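Local coordinates for protein 5-formyl-3-hydroxy-2-methylpyridine 4-carboxylate 5-dehydrogenase (Mesorhizobium japonicum MAFF 303099, PDB 4OM8) that oxidises 5-formyl-3-hydroxy-2-methylpyridine-4-carboxylate with NAD(+) in vitamin B6 degradation and can also reduce the same aldehyde with NADH to 4-pyridoxic acid, at residues A[10-23]-A[41-53]. Numbering follows the deposited sequence.
Sequences LGTMGPGMAARLAR and ARSMLSVAETVLD. With NAD (nicotinamide-adenine-dinucleotide), chain C.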
ATOM      1  N   LEU A  10      -5.395   2.964 -27.961  1.00 12.98           N
ATOM      2  CA  LEU A  10      -6.474   2.219 -27.310  1.00 13.47           C
ATOM      3  C   LEU A  10      -6.067   0.843 -26.808  1.00 20.01           C
ATOM      4  O   LEU A  10      -6.811  -0.127 -26.977  1.00 22.48           O
ATOM      5  CB  LEU A  10      -7.651   2.045 -28.269  1.00 15.93           C
ATOM      6  CG  LEU A  10      -8.539   3.252 -28.547  1.00 16.17           C
ATOM      7  CD1 LEU A  10      -9.526   2.912 -29.661  1.00 18.64           C
ATOM      8  CD2 LEU A  10      -9.278   3.639 -27.278  1.00 18.20           C
ATOM      9  N   GLY A  11      -4.899   0.755 -26.200  1.00 17.40           N
ATOM     10  CA  GLY A  11      -4.457  -0.505 -25.615  1.00 15.78           C
ATOM     11  C   GLY A  11      -5.040  -0.651 -24.227  1.00 17.44           C
ATOM     12  O   GLY A  11      -6.194  -0.310 -23.993  1.00 15.91           O
ATOM     13  N   THR A  12      -4.227  -1.155 -23.308  1.00 13.09           N
ATOM     14  CA  THR A  12      -4.625  -1.380 -21.926  1.00 13.16           C
ATOM     15  C   THR A  12      -5.343  -0.192 -21.287  1.00 12.82           C
ATOM     16  O   THR A  12      -6.372  -0.370 -20.631  1.00 14.45           O
ATOM     17  CB  THR A  12      -3.387  -1.734 -21.088  1.00 16.27           C
ATOM     18  OG1 THR A  12      -2.804  -2.934 -21.612  1.00 19.02           O
ATOM     19  CG2 THR A  12      -3.735  -1.917 -19.618  1.00 15.01           C
ATOM     20  N   MET A  13      -4.810   1.012 -21.499  1.00 13.78           N
ATOM     21  CA  MET A  13      -5.315   2.189 -20.786  1.00 14.67           C
ATOM     22  C   MET A  13      -6.439   2.930 -21.501  1.00 15.39           C
ATOM     23  O   MET A  13      -7.049   3.835 -20.931  1.00 18.95           O
ATOM     24  CB  MET A  13      -4.176   3.173 -20.518  1.00 13.51           C
ATOM     25  CG  MET A  13      -3.125   2.650 -19.571  1.00 12.55           C
ATOM     26  SD  MET A  13      -3.815   2.346 -17.939  1.00 12.89           S
ATOM     27  CE  MET A  13      -3.984   4.008 -17.320  1.00 12.58           C
ATOM     28  N   GLY A  14      -6.712   2.560 -22.745  1.00 14.20           N
ATOM     29  CA  GLY A  14      -7.604   3.358 -23.579  1.00 15.36           C
ATOM     30  C   GLY A  14      -9.105   3.264 -23.341  1.00 15.12           C
ATOM     31  O   GLY A  14      -9.768   4.280 -23.115  1.00 15.51           O
ATOM     32  N   PRO A  15      -9.669   2.055 -23.433  1.00 14.90           N
ATOM     33  CA  PRO A  15     -11.121   1.880 -23.349  1.00 15.46           C
ATOM     34  C   PRO A  15     -11.729   2.362 -22.037  1.00 15.51           C
ATOM     35  O   PRO A  15     -12.765   3.020 -22.066  1.00 14.93           O
ATOM     36  CB  PRO A  15     -11.291   0.369 -23.499  1.00 23.27           C
ATOM     37  CG  PRO A  15     -10.136  -0.026 -24.336  1.00 23.27           C
ATOM     38  CD  PRO A  15      -9.001   0.814 -23.859  1.00 20.17           C
ATOM     39  N   GLY A  16     -11.108   2.043 -20.909  1.00 13.10           N
ATOM     40  CA  GLY A  16     -11.638   2.493 -19.633  1.00 11.40           C
ATOM     41  C   GLY A  16     -11.540   3.999 -19.463  1.00 11.67           C
ATOM     42  O   GLY A  16     -12.415   4.634 -18.861  1.00 10.04           O
ATOM     43  N   MET A  17     -10.457   4.571 -19.982  1.00 12.66           N
ATOM     44  CA  MET A  17     -10.272   6.015 -19.973  1.00  9.61           C
ATOM     45  C   MET A  17     -11.396   6.704 -20.759  1.00  9.95           C
ATOM     46  O   MET A  17     -11.994   7.693 -20.298  1.00 11.53           O
ATOM     47  CB  MET A  17      -8.917   6.370 -20.574  1.00 13.33           C
ATOM     48  CG  MET A  17      -8.578   7.836 -20.445  1.00 11.52           C
ATOM     49  SD  MET A  17      -7.097   8.285 -21.381  1.00 12.63           S
ATOM     50  CE  MET A  17      -5.842   7.326 -20.525  1.00 12.71           C
ATOM     51  N   ALA A  18     -11.669   6.173 -21.948  1.00 10.93           N
ATOM     52  CA  ALA A  18     -12.718   6.731 -22.801  1.00  9.66           C
ATOM     53  C   ALA A  18     -14.077   6.635 -22.114  1.00  9.86           C
ATOM     54  O   ALA A  18     -14.827   7.619 -22.046  1.00 10.84           O
ATOM     55  CB  ALA A  18     -12.749   6.013 -24.154  1.00 11.85           C
ATOM     56  N   ALA A  19     -14.387   5.461 -21.589  1.00 10.87           N
ATOM     57  CA  ALA A  19     -15.659   5.265 -20.903  1.00 11.20           C
ATOM     58  C   ALA A  19     -15.808   6.221 -19.713  1.00 11.14           C
ATOM     59  O   ALA A  19     -16.866   6.812 -19.511  1.00 11.59           O
ATOM     60  CB  ALA A  19     -15.787   3.827 -20.447  1.00 11.69           C
ATOM     61  N   ARG A  20     -14.738   6.387 -18.935  1.00  9.49           N
ATOM     62  CA  ARG A  20     -14.836   7.183 -17.720  1.00 10.07           C
ATOM     63  C   ARG A  20     -15.011   8.651 -18.049  1.00 10.90           C
ATOM     64  O   ARG A  20     -15.759   9.357 -17.372  1.00 10.91           O
ATOM     65  CB  ARG A  20     -13.599   7.001 -16.831  1.00 10.54           C
ATOM     66  CG  ARG A  20     -13.667   7.807 -15.536  1.00 10.36           C
ATOM     67  CD  ARG A  20     -14.870   7.375 -14.729  1.00 10.04           C
ATOM     68  NE  ARG A  20     -15.078   8.135 -13.498  1.00 10.90           N
ATOM     69  CZ  ARG A  20     -15.780   9.262 -13.426  1.00 11.24           C
ATOM     70  NH1 ARG A  20     -16.320   9.792 -14.524  1.00 11.52           N
ATOM     71  NH2 ARG A  20     -15.948   9.863 -12.253  1.00 10.85           N
ATOM     72  N   LEU A  21     -14.301   9.119 -19.073  1.00 10.67           N
ATOM     73  CA  LEU A  21     -14.446  10.503 -19.488  1.00  9.62           C
ATOM     74  C   LEU A  21     -15.842  10.771 -20.049  1.00 10.43           C
ATOM     75  O   LEU A  21     -16.448  11.793 -19.735  1.00 12.95           O
ATOM     76  CB  LEU A  21     -13.378  10.856 -20.527  1.00 10.62           C
ATOM     77  CG  LEU A  21     -11.960  10.912 -19.946  1.00 10.52           C
ATOM     78  CD1 LEU A  21     -10.927  10.988 -21.073  1.00 10.42           C
ATOM     79  CD2 LEU A  21     -11.803  12.113 -19.014  1.00 13.41           C
ATOM     80  N   ALA A  22     -16.358   9.859 -20.861  1.00 10.74           N
ATOM     81  CA  ALA A  22     -17.705  10.041 -21.394  1.00  9.83           C
ATOM     82  C   ALA A  22     -18.752  10.038 -20.292  1.00 12.45           C
ATOM     83  O   ALA A  22     -19.746  10.757 -20.371  1.00 13.80           O
ATOM     84  CB  ALA A  22     -18.020   8.967 -22.409  1.00 10.74           C
ATOM     85  N   ARG A  23     -18.534   9.219 -19.268  1.00 11.63           N
ATOM     86  CA  ARG A  23     -19.480   9.145 -18.157  1.00 11.52           C
ATOM     87  C   ARG A  23     -19.536  10.489 -17.416  1.00 12.43           C
ATOM     88  O   ARG A  23     -20.525  10.814 -16.765  1.00 13.81           O
ATOM     89  CB  ARG A  23     -19.082   8.004 -17.208  1.00 11.81           C
ATOM     90  CG  ARG A  23     -20.098   7.677 -16.105  1.00 14.48           C
ATOM     91  CD  ARG A  23     -21.405   7.162 -16.680  1.00 19.05           C
ATOM     92  NE  ARG A  23     -21.242   5.892 -17.385  1.00 19.56           N
ATOM     93  CZ  ARG A  23     -21.602   4.710 -16.883  1.00 18.41           C
ATOM     94  NH1 ARG A  23     -22.126   4.640 -15.671  1.00 17.31           N
ATOM     95  NH2 ARG A  23     -21.422   3.603 -17.595  1.00 21.99           N
ATOM     96  N   ALA A  41     -10.744  -3.062 -28.197  1.00 17.95           N
ATOM     97  CA  ALA A  41     -11.220  -1.973 -27.361  1.00 16.86           C
ATOM     98  C   ALA A  41     -12.739  -1.952 -27.223  1.00 23.36           C
ATOM     99  O   ALA A  41     -13.262  -1.470 -26.227  1.00 20.99           O
ATOM    100  CB  ALA A  41     -10.720  -0.636 -27.912  1.00 21.00           C
ATOM    101  N   ARG A  42     -13.455  -2.476 -28.213  1.00 30.62           N
ATOM    102  CA  ARG A  42     -14.915  -2.504 -28.118  1.00 27.36           C
ATOM    103  C   ARG A  42     -15.390  -3.405 -26.984  1.00 24.93           C
ATOM    104  O   ARG A  42     -16.223  -2.997 -26.188  1.00 22.82           O
ATOM    105  CB  ARG A  42     -15.542  -2.934 -29.439  1.00 36.43           C
ATOM    106  CG  ARG A  42     -15.317  -1.913 -30.524  1.00 23.90           C
ATOM    107  CD  ARG A  42     -16.221  -2.120 -31.714  1.00 34.22           C
ATOM    108  NE  ARG A  42     -15.712  -1.367 -32.851  1.00 32.05           N
ATOM    109  CZ  ARG A  42     -15.862  -0.058 -33.014  1.00 29.63           C
ATOM    110  NH1 ARG A  42     -16.531   0.664 -32.121  1.00 30.25           N
ATOM    111  NH2 ARG A  42     -15.349   0.528 -34.079  1.00 23.30           N
ATOM    112  N   SER A  43     -14.858  -4.619 -26.899  1.00 26.58           N
ATOM    113  CA  SER A  43     -15.227  -5.502 -25.801  1.00 28.24           C
ATOM    114  C   SER A  43     -14.747  -4.927 -24.468  1.00 27.58           C
ATOM    115  O   SER A  43     -15.426  -5.046 -23.450  1.00 28.22           O
ATOM    116  CB  SER A  43     -14.655  -6.908 -26.015  1.00 43.99           C
ATOM    117  OG  SER A  43     -13.362  -6.863 -26.596  1.00 44.74           O
ATOM    118  N   MET A  44     -13.578  -4.299 -24.474  1.00 26.54           N
ATOM    119  CA  MET A  44     -13.068  -3.688 -23.256  1.00 17.42           C
ATOM    120  C   MET A  44     -13.965  -2.532 -22.815  1.00 24.43           C
ATOM    121  O   MET A  44     -14.164  -2.318 -21.619  1.00 25.82           O
ATOM    122  CB  MET A  44     -11.636  -3.208 -23.457  0.77 17.34           C
ATOM    123  CG  MET A  44     -10.649  -4.333 -23.719  1.00 20.30           C
ATOM    124  SD  MET A  44      -9.061  -3.702 -24.275  0.56 21.99           S
ATOM    125  CE  MET A  44      -8.410  -3.034 -22.747  1.00 29.46           C
ATOM    126  N   LEU A  45     -14.517  -1.805 -23.787  1.00 22.19           N
ATOM    127  CA  LEU A  45     -15.399  -0.667 -23.509  1.00 19.36           C
ATOM    128  C   LEU A  45     -16.734  -1.069 -22.847  1.00 22.14           C
ATOM    129  O   LEU A  45     -17.192  -0.418 -21.901  1.00 20.09           O
ATOM    130  CB  LEU A  45     -15.673   0.108 -24.807  1.00 18.42           C
ATOM    131  CG  LEU A  45     -16.563   1.342 -24.677  1.00 18.61           C
ATOM    132  CD1 LEU A  45     -15.888   2.366 -23.780  1.00 21.03           C
ATOM    133  CD2 LEU A  45     -16.829   1.929 -26.047  1.00 19.87           C
ATOM    134  N   SER A  46     -17.360  -2.137 -23.333  1.00 23.76           N
ATOM    135  CA  SER A  46     -18.655  -2.560 -22.801  1.00 18.18           C
ATOM    136  C   SER A  46     -18.545  -3.066 -21.357  1.00 13.71           C
ATOM    137  O   SER A  46     -19.413  -2.795 -20.524  1.00 21.70           O
ATOM    138  CB  SER A  46     -19.272  -3.638 -23.694  1.00 26.60           C
ATOM    139  OG  SER A  46     -18.392  -4.736 -23.847  1.00 27.68           O
ATOM    140  N   VAL A  47     -17.461  -3.777 -21.073  1.00 20.01           N
ATOM    141  CA  VAL A  47     -17.198  -4.239 -19.721  1.00 19.64           C
ATOM    142  C   VAL A  47     -16.967  -3.031 -18.817  1.00 18.44           C
ATOM    143  O   VAL A  47     -17.478  -2.971 -17.695  1.00 18.37           O
ATOM    144  CB  VAL A  47     -15.992  -5.186 -19.678  1.00 20.90           C
ATOM    145  CG1 VAL A  47     -15.661  -5.563 -18.233  1.00 21.14           C
ATOM    146  CG2 VAL A  47     -16.292  -6.437 -20.490  1.00 26.05           C
ATOM    147  N   ALA A  48     -16.238  -2.045 -19.325  1.00 17.63           N
ATOM    148  CA  ALA A  48     -15.940  -0.855 -18.535  1.00 13.61           C
ATOM    149  C   ALA A  48     -17.205  -0.069 -18.176  1.00 13.13           C
ATOM    150  O   ALA A  48     -17.318   0.449 -17.064  1.00 14.15           O
ATOM    151  CB  ALA A  48     -14.945   0.040 -19.286  1.00 15.29           C
ATOM    152  N   GLU A  49     -18.161   0.023 -19.099  1.00 14.42           N
ATOM    153  CA  GLU A  49     -19.419   0.713 -18.814  1.00 13.48           C
ATOM    154  C   GLU A  49     -20.187   0.069 -17.653  1.00 12.93           C
ATOM    155  O   GLU A  49     -20.732   0.765 -16.796  1.00 16.15           O
ATOM    156  CB  GLU A  49     -20.312   0.748 -20.061  1.00 18.12           C
ATOM    157  CG  GLU A  49     -19.687   1.467 -21.252  1.00 18.70           C
ATOM    158  CD  GLU A  49     -19.658   2.976 -21.096  1.00 24.64           C
ATOM    159  OE1 GLU A  49     -20.182   3.489 -20.085  1.00 35.71           O
ATOM    160  OE2 GLU A  49     -19.129   3.651 -22.009  1.00 30.36           O
ATOM    161  N   THR A  50     -20.198  -1.257 -17.629  1.00 14.38           N
ATOM    162  CA  THR A  50     -20.830  -2.006 -16.546  1.00 15.29           C
ATOM    163  C   THR A  50     -20.113  -1.760 -15.209  1.00 13.80           C
ATOM    164  O   THR A  50     -20.754  -1.621 -14.159  1.00 14.05           O
ATOM    165  CB  THR A  50     -20.849  -3.504 -16.881  1.00 20.24           C
ATOM    166  OG1 THR A  50     -21.519  -3.693 -18.137  1.00 21.54           O
ATOM    167  CG2 THR A  50     -21.581  -4.293 -15.800  1.00 21.52           C
ATOM    168  N   VAL A  51     -18.784  -1.678 -15.254  1.00 13.22           N
ATOM    169  CA  VAL A  51     -17.993  -1.409 -14.054  1.00 11.42           C
ATOM    170  C   VAL A  51     -18.329  -0.019 -13.526  1.00 12.08           C
ATOM    171  O   VAL A  51     -18.478   0.182 -12.327  1.00 13.93           O
ATOM    172  CB  VAL A  51     -16.492  -1.547 -14.345  1.00 12.84           C
ATOM    173  CG1 VAL A  51     -15.659  -0.900 -13.235  1.00 15.99           C
ATOM    174  CG2 VAL A  51     -16.134  -3.010 -14.520  1.00 14.15           C
ATOM    175  N   LEU A  52     -18.490   0.946 -14.429  1.00 12.13           N
ATOM    176  CA  LEU A  52     -18.851   2.287 -13.996  1.00 11.44           C
ATOM    177  C   LEU A  52     -20.223   2.283 -13.314  1.00 10.88           C
ATOM    178  O   LEU A  52     -20.436   2.990 -12.335  1.00 11.64           O
ATOM    179  CB  LEU A  52     -18.847   3.249 -15.182  1.00 10.71           C
ATOM    180  CG  LEU A  52     -17.475   3.515 -15.800  1.00 14.56           C
ATOM    181  CD1 LEU A  52     -17.627   4.485 -16.958  1.00 14.19           C
ATOM    182  CD2 LEU A  52     -16.547   4.102 -14.774  1.00 14.00           C
ATOM    183  N   ASP A  53     -21.142   1.469 -13.830  1.00 12.44           N
ATOM    184  CA  ASP A  53     -22.444   1.310 -13.181  1.00 14.04           C
ATOM    185  C   ASP A  53     -22.272   0.755 -11.769  1.00 13.89           C
ATOM    186  O   ASP A  53     -22.878   1.247 -10.817  1.00 16.27           O
ATOM    187  CB  ASP A  53     -23.354   0.377 -13.982  1.00 16.26           C
ATOM    188  CG  ASP A  53     -23.768   0.951 -15.325  1.00 19.74           C
ATOM    189  OD1 ASP A  53     -23.665   2.181 -15.523  1.00 16.65           O
ATOM    190  OD2 ASP A  53     -24.222   0.154 -16.178  1.00 20.17           O
TER
HETATM  191  PA  NAD C 402      -0.438  -0.555 -24.849  0.74 14.21           P
HETATM  192  O1A NAD C 402       0.826  -1.107 -25.488  0.74 16.80           O
HETATM  193  O2A NAD C 402      -1.424  -1.489 -24.165  0.74 12.72           O
HETATM  194  O5B NAD C 402      -1.235   0.267 -25.979  0.74 16.41           O
HETATM  195  C5B NAD C 402      -0.575   1.154 -26.884  0.74 13.93           C
HETATM  196  C4B NAD C 402      -1.505   1.382 -28.065  0.74 13.34           C
HETATM  197  O4B NAD C 402      -0.990   2.436 -28.880  0.74 15.33           O
HETATM  198  C3B NAD C 402      -1.607   0.133 -28.940  0.74 13.40           C
HETATM  199  O3B NAD C 402      -2.978  -0.259 -29.088  0.74 14.85           O
HETATM  200  C2B NAD C 402      -0.988   0.566 -30.263  0.74 16.35           C
HETATM  201  O2B NAD C 402      -1.563  -0.054 -31.423  0.74 14.01           O
HETATM  202  C1B NAD C 402      -1.242   2.060 -30.242  0.74 16.90           C
HETATM  203  N9A NAD C 402      -0.387   2.874 -31.124  0.74 15.61           N
HETATM  204  C8A NAD C 402       0.903   2.678 -31.442  0.74 15.88           C
HETATM  205  N7A NAD C 402       1.348   3.663 -32.262  0.74 16.06           N
HETATM  206  C5A NAD C 402       0.328   4.513 -32.470  0.74 14.95           C
HETATM  207  C6A NAD C 402       0.109   5.755 -33.230  0.74 15.32           C
HETATM  208  N6A NAD C 402       1.103   6.320 -33.959  0.74 18.27           N
HETATM  209  N1A NAD C 402      -1.120   6.314 -33.177  0.74 16.13           N
HETATM  210  C2A NAD C 402      -2.121   5.769 -32.464  0.74 16.15           C
HETATM  211  N3A NAD C 402      -1.991   4.640 -31.750  0.74 14.11           N
HETATM  212  C4A NAD C 402      -0.813   3.981 -31.722  0.74 13.08           C
HETATM  213  O3  NAD C 402       0.030   0.649 -23.885  0.74 13.31           O
HETATM  214  PN  NAD C 402      -0.679   1.121 -22.519  0.74 14.51           P
HETATM  215  O1N NAD C 402      -0.320   0.155 -21.405  0.74 16.11           O
HETATM  216  O2N NAD C 402      -2.134   1.468 -22.733  0.74 12.97           O
HETATM  217  O5D NAD C 402       0.110   2.484 -22.222  0.74 13.40           O
HETATM  218  C5D NAD C 402       0.003   3.622 -23.088  0.74 12.98           C
HETATM  219  C4D NAD C 402       0.742   4.777 -22.422  0.74 11.07           C
HETATM  220  O4D NAD C 402       0.195   4.944 -21.118  0.74 13.77           O
HETATM  221  C3D NAD C 402       2.222   4.491 -22.223  0.74 12.55           C
HETATM  222  O3D NAD C 402       2.903   5.748 -22.265  0.74 13.17           O
HETATM  223  C2D NAD C 402       2.306   3.950 -20.808  0.74 12.44           C
HETATM  224  O2D NAD C 402       3.569   4.231 -20.196  0.74 12.12           O
HETATM  225  C1D NAD C 402       1.201   4.732 -20.119  0.74 12.46           C
HETATM  226  N1N NAD C 402       0.604   4.067 -18.949  0.74 13.62           N
HETATM  227  C2N NAD C 402       0.487   2.726 -18.857  0.74 14.64           C
HETATM  228  C3N NAD C 402      -0.110   2.155 -17.730  0.74 13.56           C
HETATM  229  C7N NAD C 402      -0.239   0.666 -17.544  0.74 19.73           C
HETATM  230  O7N NAD C 402      -0.308  -0.100 -18.494  0.74 18.88           O
HETATM  231  N7N NAD C 402      -0.254   0.215 -16.291  0.74 12.90           N
HETATM  232  C4N NAD C 402      -0.587   2.974 -16.713  0.74 16.05           C
HETATM  233  C5N NAD C 402      -0.463   4.350 -16.845  0.74 13.97           C
HETATM  234  C6N NAD C 402       0.131   4.869 -17.986  0.74 12.66           C
HETATM  235  O   HOH W   1     -19.444   6.089 -20.272  1.00 19.84           O
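R23 and E49 close one end of the packing between the two helices that follow the first and second strands of the Rossmann fold, helix 14-23 and helix 35-54; the axes of segments 14-23 and 41-53 cross at -46° and approach to 8.3 Å. The guanidinium of R23 lies nearly coplanar with the E49 carboxylate, the planes 6° apart, and R23 NH2 meets E49 OE1 almost along the C-O axis at 2.8 Å. CG of R23 is anti to the backbone N (chi1 -172°), and bends at chi2 and chi3 curl the chain back over L52, whose CB sits against one guanidinium face. NH2 also donates to the backbone O of E49, which takes the helical N-H of D53 from the other face of its plane. D53 approaches at about a right angle, its carboxylate turned well out of the guanidinium plane; R23 NH1, which also donates to the O of I57, reaches D53 OD1 at 2.9 Å. Cutting R23 back to an alanine would probably leave the E49 and D53 carboxylates without their shared cation and uncover CB of L52.

Further along, A19 is a knob in the hole formed by L45, A48, E49 and L52, with its CB 3.6 Å from L45 CD1. G16 brings its CA to 4.1 Å from A48 CB. The P15 ring then lies against A41 and M44, its CG 3.7 Å from A41 CB, while the bent end of M44 carries CE to the O of G11. This glycine-rich turn, matching the Rossmann GxGxxG pattern, presents the amides of T12 and M13 to the NAD diphosphate. Back at the salt bridges, a water donates to both A19 O and E49 OE1, at 2.8 Å from the O of A19.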